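Local structure of putative iron binding protein (Bordetella pertussis Tohama I, 1Y9U) at residues Arg105-Tyr110 with Leu195-Tyr200; Val201-Asn206 with Gln272-Tyr277; Ile220-Pro225 with Ala290-Leu295. The protein binds ferric iron through tyrosine side chains and probably serves iron uptake as a periplasmic solute-binding protein. All blocks are in the same frame, centred on the assembly; numbering follows the deposited sequence.

In the fold
From the N terminus, strand 100-112 comes first, and contact 1 closes a loop of 84 residues, 37 of them helical, when strand 193-197 returns antiparallel beside it. Contact 2 opens directly afterwards on helix 198-206, so the two are in series; it closes where the chain leaves helix 264-273. Contact 3 begins inside that loop, on strand 220-223, and ends beyond it at 290-295, so contacts 2 and 3 cross. Strand 100-112 pairs with 193-197, 220-223 and 277-278, which places all three contacts around one sheet. Salt bridges R105-E276 and D106-R224 tie contact 1 to contacts 2 and 3, and V201 packs on F292 between contacts 2 and 3.

Contact 1 (Arg105-Tyr110 with Leu195-Tyr200); sequences RDRVLY and LANAYY
Y110 lies flat beneath A196: the methyl CB stands over one face of the phenol, 3.5 Å from the ring centroid and 23° off its normal, a CH-pi contact. With CG anti to its own carbonyl carbon, the ring reaches under A196 and its OH donates to N197 O at 2.7 Å. R107 reaches over the other side of the sheet, CG anti to the backbone N. Its NH1 gives N197 OD1 a bond of 2.9 Å, the acceptor in the guanidinium plane but the donor well above the amide plane; the two planes stand 88° apart. D179 forms a salt bridge with R107 NH1 and accepts a hydrogen bond from N197 N. The guanidinium of R105 crosses Y199 obliquely at 35° between planes, with CE2 of the ring 3.4 Å from NH1, while NH1 of R105 is salt-bridged to E276, which probably balances its charge.

Backbone bonds fix this register. V108 N to A196 O and A196 N to V108 O form the antiparallel hydrogen-bonded pair, and A198 N reaches D106 O at 3.0 Å, nearly along the C=O axis. Strand pairing thus carries over into the first turn of helix 198-206. Y199 and Y200, with Y143, bind Fe(3+) in this protein, although no iron is bound to this chain here: the adjacent-tyrosine iron site of a ferric binding protein, set where strand becomes helix.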
loop_
_atom_site.group_PDB
_atom_site.type_symbol
_atom_site.label_atom_id
_atom_site.label_comp_id
_atom_site.label_asym_id
_atom_site.label_seq_id
_atom_site.Cartn_x
_atom_site.Cartn_y
_atom_site.Cartn_z
ATOM N N ARG A 105 0.137 -3.202 -1.025
ATOM C CA ARG A 105 -0.249 -2.219 -2.041
ATOM C C ARG A 105 0.915 -2.066 -3.007
ATOM O O ARG A 105 1.777 -1.215 -2.828
ATOM C CB ARG A 105 -0.569 -0.924 -1.324
ATOM C CG ARG A 105 -1.846 -1.051 -0.480
ATOM C CD ARG A 105 -1.988 -0.013 0.586
ATOM N NE ARG A 105 -1.971 1.353 0.084
ATOM C CZ ARG A 105 -3.041 2.064 -0.255
ATOM N NH1 ARG A 105 -4.271 1.590 -0.181
ATOM N NH2 ARG A 105 -2.867 3.297 -0.676
ATOM N N ASP A 106 0.918 -2.916 -4.022
ATOM C CA ASP A 106 1.975 -2.983 -5.007
ATOM C C ASP A 106 1.840 -1.925 -6.063
ATOM O O ASP A 106 0.735 -1.647 -6.562
ATOM C CB ASP A 106 2.130 -4.378 -5.635
ATOM C CG ASP A 106 0.859 -4.975 -6.187
ATOM O OD1 ASP A 106 -0.203 -4.919 -5.535
ATOM O OD2 ASP A 106 0.891 -5.604 -7.241
ATOM N N ARG A 107 2.977 -1.332 -6.392
ATOM C CA ARG A 107 3.027 -0.277 -7.384
ATOM C C ARG A 107 3.578 -0.878 -8.668
ATOM O O ARG A 107 4.694 -1.369 -8.699
ATOM C CB ARG A 107 3.849 0.906 -6.888
ATOM C CG ARG A 107 3.690 2.148 -7.735
ATOM C CD ARG A 107 3.845 3.454 -6.929
ATOM N NE ARG A 107 3.505 4.680 -7.650
ATOM C CZ ARG A 107 2.259 5.071 -7.888
ATOM N NH1 ARG A 107 1.229 4.332 -7.514
ATOM N NH2 ARG A 107 2.043 6.216 -8.507
ATOM N N VAL A 108 2.729 -0.912 -9.693
ATOM C CA VAL A 108 2.960 -1.708 -10.885
ATOM C C VAL A 108 2.957 -0.840 -12.144
ATOM O O VAL A 108 2.833 0.373 -12.081
ATOM C CB VAL A 108 1.910 -2.849 -10.959
ATOM C CG1 VAL A 108 1.925 -3.703 -9.666
ATOM C CG2 VAL A 108 0.513 -2.311 -11.194
ATOM N N LEU A 109 3.096 -1.488 -13.298
ATOM C CA LEU A 109 3.063 -0.827 -14.584
ATOM C C LEU A 109 1.736 -1.126 -15.259
ATOM O O LEU A 109 1.398 -2.281 -15.492
ATOM C CB LEU A 109 4.207 -1.322 -15.461
ATOM C CG LEU A 109 4.542 -0.449 -16.673
ATOM C CD1 LEU A 109 5.200 0.882 -16.264
ATOM C CD2 LEU A 109 5.418 -1.198 -17.660
ATOM N N TYR A 110 0.955 -0.088 -15.526
ATOM C CA TYR A 110 -0.204 -0.219 -16.402
ATOM C C TYR A 110 0.302 -0.177 -17.821
ATOM O O TYR A 110 1.157 0.646 -18.121
ATOM C CB TYR A 110 -1.166 0.931 -16.223
ATOM C CG TYR A 110 -1.867 1.074 -14.878
ATOM C CD1 TYR A 110 -1.592 0.258 -13.783
ATOM C CD2 TYR A 110 -2.834 2.080 -14.711
ATOM C CE1 TYR A 110 -2.241 0.459 -12.568
ATOM C CE2 TYR A 110 -3.483 2.267 -13.518
ATOM C CZ TYR A 110 -3.207 1.435 -12.451
ATOM O OH TYR A 110 -3.819 1.695 -11.240
ATOM N N LEU A 195 3.207 4.158 -14.203
ATOM C CA LEU A 195 3.278 3.546 -12.878
ATOM C C LEU A 195 2.071 3.959 -12.084
ATOM O O LEU A 195 1.712 5.133 -12.055
ATOM C CB LEU A 195 4.529 4.002 -12.113
ATOM C CG LEU A 195 5.856 3.383 -12.519
ATOM C CD1 LEU A 195 6.998 4.097 -11.788
ATOM C CD2 LEU A 195 5.864 1.893 -12.226
ATOM N N ALA A 196 1.441 2.977 -11.451
ATOM C CA ALA A 196 0.230 3.183 -10.671
ATOM C C ALA A 196 -0.041 1.927 -9.851
ATOM O O ALA A 196 0.522 0.866 -10.110
ATOM C CB ALA A 196 -0.935 3.526 -11.569
ATOM N N ASN A 197 -0.886 2.034 -8.829
ATOM C CA ASN A 197 -1.067 0.929 -7.911
ATOM C C ASN A 197 -2.039 -0.131 -8.472
ATOM O O ASN A 197 -3.058 0.191 -9.087
ATOM C CB ASN A 197 -1.517 1.405 -6.563
ATOM C CG ASN A 197 -0.399 1.994 -5.751
ATOM O OD1 ASN A 197 0.733 1.899 -6.114
ATOM N ND2 ASN A 197 -0.740 2.629 -4.640
ATOM N N ALA A 198 -1.733 -1.401 -8.225
ATOM C CA ALA A 198 -2.481 -2.510 -8.798
ATOM C C ALA A 198 -3.933 -2.554 -8.356
ATOM O O ALA A 198 -4.822 -2.914 -9.106
ATOM C CB ALA A 198 -1.800 -3.798 -8.412
ATOM N N TYR A 199 -4.237 -2.369 -7.040
ATOM C CA TYR A 199 -5.736 -2.295 -6.524
ATOM C C TYR A 199 -6.662 -1.371 -7.371
ATOM O O TYR A 199 -7.879 -1.630 -7.529
ATOM C CB TYR A 199 -5.932 -1.962 -4.966
ATOM C CG TYR A 199 -5.472 -0.543 -4.499
ATOM C CD1 TYR A 199 -6.294 0.533 -4.712
ATOM C CD2 TYR A 199 -4.278 -0.313 -3.854
ATOM C CE1 TYR A 199 -5.947 1.798 -4.325
ATOM C CE2 TYR A 199 -3.914 1.021 -3.490
ATOM C CZ TYR A 199 -4.777 2.009 -3.713
ATOM O OH TYR A 199 -4.334 3.252 -3.323
ATOM N N TYR A 200 -6.135 -0.293 -7.920
ATOM C CA TYR A 200 -7.035 0.511 -8.728
ATOM C C TYR A 200 -7.507 -0.246 -9.976
ATOM O O TYR A 200 -8.617 -0.013 -10.467
ATOM C CB TYR A 200 -6.419 1.808 -9.184
ATOM C CG TYR A 200 -6.119 2.769 -8.063
ATOM C CD1 TYR A 200 -4.805 3.121 -7.739
ATOM C CD2 TYR A 200 -7.137 3.340 -7.318
ATOM C CE1 TYR A 200 -4.534 4.003 -6.727
ATOM C CE2 TYR A 200 -6.866 4.232 -6.314
ATOM C CZ TYR A 200 -5.560 4.564 -6.031
ATOM O OH TYR A 200 -5.306 5.450 -5.012
HETATM O O HOH W 1 1.795 2.111 -2.838
HETATM O O HOH W 2 -1.809 -2.113 -5.288
#

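Contact 2 (Val201-Asn206 with Gln272-Tyr277); sequences VGHMKN and QANYEY
A Schellman motif ends helix 264-273 here, and its C-prime residue, Y275, carries the contact with helix 198-206. The evidence is the positive phi of Y275 (57°) together with the bonds Y275 N to Q272 O and E276 N to the carbonyl of residue 271. This turn points the CB of Y275 at G202, where the two backbones come within 5.3 Å, CA to CA.

The aromatic interaction is T-shaped. The edge of Y275 is directed at the face of H203, with planes at 89° and centroids 4.8 Å apart; Y275 CD1 stands over the centre of the imidazole. One face of the phenol lies against the backbone of G202, whose C atom is 3.6 Å from Y275 CD1. The absence of a side chain at G202 matters, since a CB there would clash with Y275 CB. On the same side of the ring as G202, the amide of N206 lies at only 14° to it and comes in obliquely, ND2 3.2 Å from Y275 CE2.

Polar interactions hold these flat groups in place. N206 ND2 turns back to its own helix and donates to G202 O, which also accepts from N206 N; D286 is a further partner of ND2. N274, with CG anti to its backbone N, bridges two residues: its ND2 donates to E276 OE2, fixing which end of the amide faces the helix. E276 is itself salt-bridged to R105 and R14, and N274 also packs on the iron-binding Y199, so this joint borders the metal site. The remaining end, N274 OD1, receives H203 NE2 at 2.7 Å, with the acceptor close to the imidazole plane and the donor above the amide plane.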
loop_
_atom_site.group_PDB
_atom_site.type_symbol
_atom_site.label_atom_id
_atom_site.label_comp_id
_atom_site.label_asym_id
_atom_site.label_seq_id
_atom_site.Cartn_x
_atom_site.Cartn_y
_atom_site.Cartn_z
ATOM N N VAL A 201 -6.683 -1.163 -10.479
ATOM C CA VAL A 201 -7.051 -2.002 -11.611
ATOM C C VAL A 201 -8.084 -3.034 -11.135
ATOM O O VAL A 201 -8.999 -3.373 -11.883
ATOM C CB VAL A 201 -5.821 -2.672 -12.252
ATOM C CG1 VAL A 201 -6.243 -3.476 -13.492
ATOM C CG2 VAL A 201 -4.767 -1.638 -12.589
ATOM N N GLY A 202 -7.970 -3.522 -9.896
ATOM C CA GLY A 202 -9.024 -4.312 -9.281
ATOM C C GLY A 202 -10.349 -3.565 -9.307
ATOM O O GLY A 202 -11.376 -4.130 -9.692
ATOM N N HIS A 203 -10.363 -2.285 -8.936
ATOM C CA HIS A 203 -11.578 -1.481 -8.988
ATOM C C HIS A 203 -12.084 -1.322 -10.405
ATOM O O HIS A 203 -13.253 -1.555 -10.672
ATOM C CB HIS A 203 -11.327 -0.109 -8.371
ATOM C CG HIS A 203 -11.244 -0.127 -6.874
ATOM N ND1 HIS A 203 -12.355 -0.272 -6.071
ATOM C CD2 HIS A 203 -10.188 -0.039 -6.039
ATOM C CE1 HIS A 203 -11.983 -0.275 -4.806
ATOM N NE2 HIS A 203 -10.674 -0.138 -4.758
ATOM N N MET A 204 -11.224 -0.922 -11.324
ATOM C CA MET A 204 -11.681 -0.606 -12.662
ATOM C C MET A 204 -12.192 -1.815 -13.446
ATOM O O MET A 204 -13.242 -1.739 -14.088
ATOM C CB MET A 204 -10.589 0.099 -13.439
ATOM C CG MET A 204 -10.269 1.517 -12.921
ATOM S SD MET A 204 -9.027 2.403 -13.906
ATOM C CE MET A 204 -7.547 1.554 -13.407
ATOM N N LYS A 205 -11.458 -2.916 -13.390
ATOM C CA LYS A 205 -11.833 -4.111 -14.137
ATOM C C LYS A 205 -13.056 -4.802 -13.549
ATOM O O LYS A 205 -13.788 -5.494 -14.275
ATOM C CB LYS A 205 -10.663 -5.078 -14.284
ATOM C CG LYS A 205 -9.588 -4.590 -15.229
ATOM C CD LYS A 205 -8.459 -5.594 -15.423
ATOM C CE LYS A 205 -7.424 -5.163 -16.498
ATOM N NZ LYS A 205 -7.896 -5.395 -17.888
ATOM N N ASN A 206 -13.301 -4.595 -12.250
ATOM C CA ASN A 206 -14.512 -5.115 -11.620
ATOM C C ASN A 206 -15.714 -4.191 -11.767
ATOM O O ASN A 206 -16.833 -4.573 -11.392
ATOM C CB ASN A 206 -14.263 -5.433 -10.143
ATOM C CG ASN A 206 -13.623 -6.770 -9.940
ATOM O OD1 ASN A 206 -14.196 -7.809 -10.297
ATOM N ND2 ASN A 206 -12.425 -6.774 -9.365
ATOM N N GLN A 272 -10.008 -8.175 -0.211
ATOM C CA GLN A 272 -11.029 -8.004 -1.249
ATOM C C GLN A 272 -11.662 -6.608 -1.180
ATOM O O GLN A 272 -11.960 -6.011 -2.224
ATOM C CB GLN A 272 -12.097 -9.106 -1.162
ATOM C CG GLN A 272 -13.270 -9.029 -2.188
ATOM C CD GLN A 272 -12.994 -9.759 -3.519
ATOM O OE1 GLN A 272 -13.507 -9.355 -4.579
ATOM N NE2 GLN A 272 -12.222 -10.842 -3.463
ATOM N N ALA A 273 -11.810 -6.048 0.024
ATOM C CA ALA A 273 -12.544 -4.805 0.189
ATOM C C ALA A 273 -11.981 -3.655 -0.642
ATOM O O ALA A 273 -12.777 -2.899 -1.181
ATOM C CB ALA A 273 -12.615 -4.404 1.641
ATOM N N ASN A 274 -10.647 -3.491 -0.713
ATOM C CA ASN A 274 -10.044 -2.445 -1.555
ATOM C C ASN A 274 -9.202 -3.073 -2.663
ATOM O O ASN A 274 -8.359 -2.395 -3.208
ATOM C CB ASN A 274 -9.171 -1.437 -0.757
ATOM C CG ASN A 274 -8.723 -0.223 -1.587
ATOM O OD1 ASN A 274 -9.520 0.356 -2.321
ATOM N ND2 ASN A 274 -7.437 0.158 -1.467
ATOM N N TYR A 275 -9.442 -4.346 -2.991
ATOM C CA TYR A 275 -8.742 -5.086 -4.045
ATOM C C TYR A 275 -7.231 -5.114 -3.847
ATOM O O TYR A 275 -6.480 -5.101 -4.798
ATOM C CB TYR A 275 -9.103 -4.547 -5.430
ATOM C CG TYR A 275 -10.560 -4.748 -5.744
ATOM C CD1 TYR A 275 -11.441 -3.677 -5.848
ATOM C CD2 TYR A 275 -11.065 -6.023 -5.947
ATOM C CE1 TYR A 275 -12.778 -3.882 -6.138
ATOM C CE2 TYR A 275 -12.386 -6.223 -6.214
ATOM C CZ TYR A 275 -13.233 -5.169 -6.323
ATOM O OH TYR A 275 -14.554 -5.423 -6.614
ATOM N N GLU A 276 -6.814 -5.126 -2.589
ATOM C CA GLU A 276 -5.427 -5.219 -2.213
ATOM C C GLU A 276 -5.017 -6.689 -2.134
ATOM O O GLU A 276 -5.818 -7.599 -2.407
ATOM C CB GLU A 276 -5.202 -4.488 -0.887
ATOM C CG GLU A 276 -5.336 -2.983 -1.038
ATOM C CD GLU A 276 -5.420 -2.241 0.262
ATOM O OE1 GLU A 276 -5.568 -2.872 1.337
ATOM O OE2 GLU A 276 -5.433 -1.000 0.204
ATOM N N TYR A 277 -3.733 -6.908 -1.859
ATOM C CA TYR A 277 -3.189 -8.259 -1.793
ATOM C C TYR A 277 -3.054 -8.630 -0.323
ATOM O O TYR A 277 -2.475 -7.884 0.446
ATOM C CB TYR A 277 -1.840 -8.311 -2.531
ATOM C CG TYR A 277 -1.455 -9.699 -3.034
ATOM C CD1 TYR A 277 -1.685 -10.082 -4.358
ATOM C CD2 TYR A 277 -0.873 -10.631 -2.181
ATOM C CE1 TYR A 277 -1.329 -11.328 -4.815
ATOM C CE2 TYR A 277 -0.542 -11.903 -2.635
ATOM C CZ TYR A 277 -0.762 -12.233 -3.950
ATOM O OH TYR A 277 -0.427 -13.502 -4.405
#

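Contact 3 (Ile220-Pro225 with Ala290-Leu295); sequences IKVVRP and ASFGPL
R224 leaves the end of strand 220-223 with its CB directed at the loop 292-295, and CG lies anti to the carbonyl carbon (chi1 -64°). From CG to NE the chain is extended, which carries the charged group across to the other segment. CD is the first atom to meet the other segment, 3.6 Å from L295 CD1, and the same methyl lies beside NE. NE has its ionic partner outside the two segments, in a salt bridge to D106 of strand 100-112.

At CZ the guanidinium is sandwiched: F292 CB lies over one face, 3.7 Å from CZ, and L295 CB over the opposite one. NH1 donates to G293 O at 2.9 Å, with the acceptor in the guanidinium plane although the donor sits above the carbonyl plane. NH1 also gives a bond to water 4, which in turn donates to F292 O and P294 O. NH2 points at the edge of the F292 ring, the two planes 81° apart, and donates to water 3, which itself donates to G293 O.

The ring of F292 serves V222 as well. V222 CG2 sits over its face, 3.9 Å from the centroid and 20° off the normal, a CH-pi contact; V201 of helix 198-206 also touches this phenyl. G293, the first residue past helix 287-291 to leave helical backbone angles, does so with positive phi, and its carbonyl is one of those that R224 meets.

One cation therefore ties the sheet to the loop after that helix. D106 probably balances its charge, while direct and water-mediated bonds to three successive carbonyls, F292 to P294, fix the rotation of the guanidinium between its two apolar covers.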
loop_
_atom_site.group_PDB
_atom_site.type_symbol
_atom_site.label_atom_id
_atom_site.label_comp_id
_atom_site.label_asym_id
_atom_site.label_seq_id
_atom_site.Cartn_x
_atom_site.Cartn_y
_atom_site.Cartn_z
ATOM N N ILE A 220 -6.256 -1.721 -20.473
ATOM C CA ILE A 220 -4.942 -1.969 -19.919
ATOM C C ILE A 220 -4.790 -3.391 -19.410
ATOM O O ILE A 220 -5.747 -4.119 -19.158
ATOM C CB ILE A 220 -4.591 -0.963 -18.767
ATOM C CG1 ILE A 220 -5.518 -1.103 -17.549
ATOM C CG2 ILE A 220 -4.623 0.462 -19.296
ATOM C CD1 ILE A 220 -4.924 -0.513 -16.279
ATOM N N LYS A 221 -3.537 -3.757 -19.235
ATOM C CA LYS A 221 -3.129 -4.914 -18.480
ATOM C C LYS A 221 -2.079 -4.480 -17.459
ATOM O O LYS A 221 -1.502 -3.391 -17.555
ATOM C CB LYS A 221 -2.557 -6.008 -19.380
ATOM C CG LYS A 221 -1.292 -5.625 -20.145
ATOM C CD LYS A 221 -0.854 -6.709 -21.131
ATOM C CE LYS A 221 0.263 -6.200 -21.977
ATOM N NZ LYS A 221 0.670 -7.211 -22.994
ATOM N N VAL A 222 -1.848 -5.335 -16.480
ATOM C CA VAL A 222 -0.843 -5.101 -15.457
ATOM C C VAL A 222 0.407 -5.930 -15.741
ATOM O O VAL A 222 0.339 -7.136 -16.009
ATOM C CB VAL A 222 -1.399 -5.454 -14.060
ATOM C CG1 VAL A 222 -0.300 -5.565 -13.020
ATOM C CG2 VAL A 222 -2.423 -4.428 -13.632
ATOM N N VAL A 223 1.550 -5.267 -15.660
ATOM C CA VAL A 223 2.841 -5.938 -15.559
ATOM C C VAL A 223 3.447 -5.456 -14.245
ATOM O O VAL A 223 3.543 -4.251 -14.018
ATOM C CB VAL A 223 3.760 -5.611 -16.758
ATOM C CG1 VAL A 223 5.146 -6.175 -16.552
ATOM C CG2 VAL A 223 3.160 -6.166 -18.026
ATOM N N ARG A 224 3.833 -6.388 -13.379
ATOM C CA ARG A 224 4.452 -6.041 -12.106
ATOM C C ARG A 224 5.959 -5.935 -12.278
ATOM O O ARG A 224 6.620 -6.966 -12.481
ATOM C CB ARG A 224 4.151 -7.095 -11.043
ATOM C CG ARG A 224 2.669 -7.231 -10.683
ATOM C CD ARG A 224 2.516 -7.664 -9.279
ATOM N NE ARG A 224 1.175 -7.891 -8.777
ATOM C CZ ARG A 224 0.545 -9.062 -8.779
ATOM N NH1 ARG A 224 1.034 -10.106 -9.422
ATOM N NH2 ARG A 224 -0.624 -9.188 -8.161
ATOM N N PRO A 225 6.527 -4.736 -12.196
ATOM C CA PRO A 225 7.985 -4.621 -12.297
ATOM C C PRO A 225 8.678 -5.172 -11.075
ATOM O O PRO A 225 8.079 -5.308 -10.006
ATOM C CB PRO A 225 8.229 -3.113 -12.400
ATOM C CG PRO A 225 6.886 -2.509 -12.695
ATOM C CD PRO A 225 5.901 -3.416 -12.009
ATOM N N ALA A 290 -5.971 -11.945 -9.037
ATOM C CA ALA A 290 -5.313 -13.204 -9.411
ATOM C C ALA A 290 -4.801 -13.187 -10.849
ATOM O O ALA A 290 -3.764 -13.733 -11.147
ATOM C CB ALA A 290 -6.258 -14.386 -9.200
ATOM N N SER A 291 -5.543 -12.516 -11.726
ATOM C CA SER A 291 -5.192 -12.434 -13.144
ATOM C C SER A 291 -3.906 -11.680 -13.403
ATOM O O SER A 291 -3.322 -11.794 -14.480
ATOM C CB SER A 291 -6.338 -11.827 -13.970
ATOM O OG SER A 291 -6.375 -10.412 -13.899
ATOM N N PHE A 292 -3.434 -10.915 -12.417
ATOM C CA PHE A 292 -2.173 -10.209 -12.573
ATOM C C PHE A 292 -0.967 -11.164 -12.571
ATOM O O PHE A 292 0.151 -10.751 -12.836
ATOM C CB PHE A 292 -2.001 -9.163 -11.464
ATOM C CG PHE A 292 -3.099 -8.108 -11.391
ATOM C CD1 PHE A 292 -3.266 -7.381 -10.220
ATOM C CD2 PHE A 292 -3.929 -7.836 -12.473
ATOM C CE1 PHE A 292 -4.262 -6.388 -10.122
ATOM C CE2 PHE A 292 -4.932 -6.860 -12.378
ATOM C CZ PHE A 292 -5.090 -6.139 -11.204
ATOM N N GLY A 293 -1.199 -12.414 -12.198
ATOM C CA GLY A 293 -0.159 -13.431 -12.217
ATOM C C GLY A 293 0.583 -13.474 -10.899
ATOM O O GLY A 293 0.197 -12.829 -9.943
ATOM N N PRO A 294 1.662 -14.237 -10.838
ATOM C CA PRO A 294 2.372 -14.438 -9.578
ATOM C C PRO A 294 3.023 -13.142 -9.082
ATOM O O PRO A 294 3.620 -12.395 -9.855
ATOM C CB PRO A 294 3.431 -15.485 -9.959
ATOM C CG PRO A 294 3.627 -15.297 -11.390
ATOM C CD PRO A 294 2.286 -14.977 -11.947
ATOM N N LEU A 295 2.857 -12.865 -7.797
ATOM C CA LEU A 295 3.481 -11.726 -7.141
ATOM C C LEU A 295 4.753 -12.172 -6.426
ATOM O O LEU A 295 4.709 -13.078 -5.606
ATOM C CB LEU A 295 2.518 -11.092 -6.126
ATOM C CG LEU A 295 3.079 -9.970 -5.238
ATOM C CD1 LEU A 295 3.467 -8.752 -6.034
ATOM C CD2 LEU A 295 2.078 -9.593 -4.149
HETATM O O HOH W 3 -1.855 -11.841 -8.455
HETATM O O HOH W 4 2.803 -10.606 -11.836
#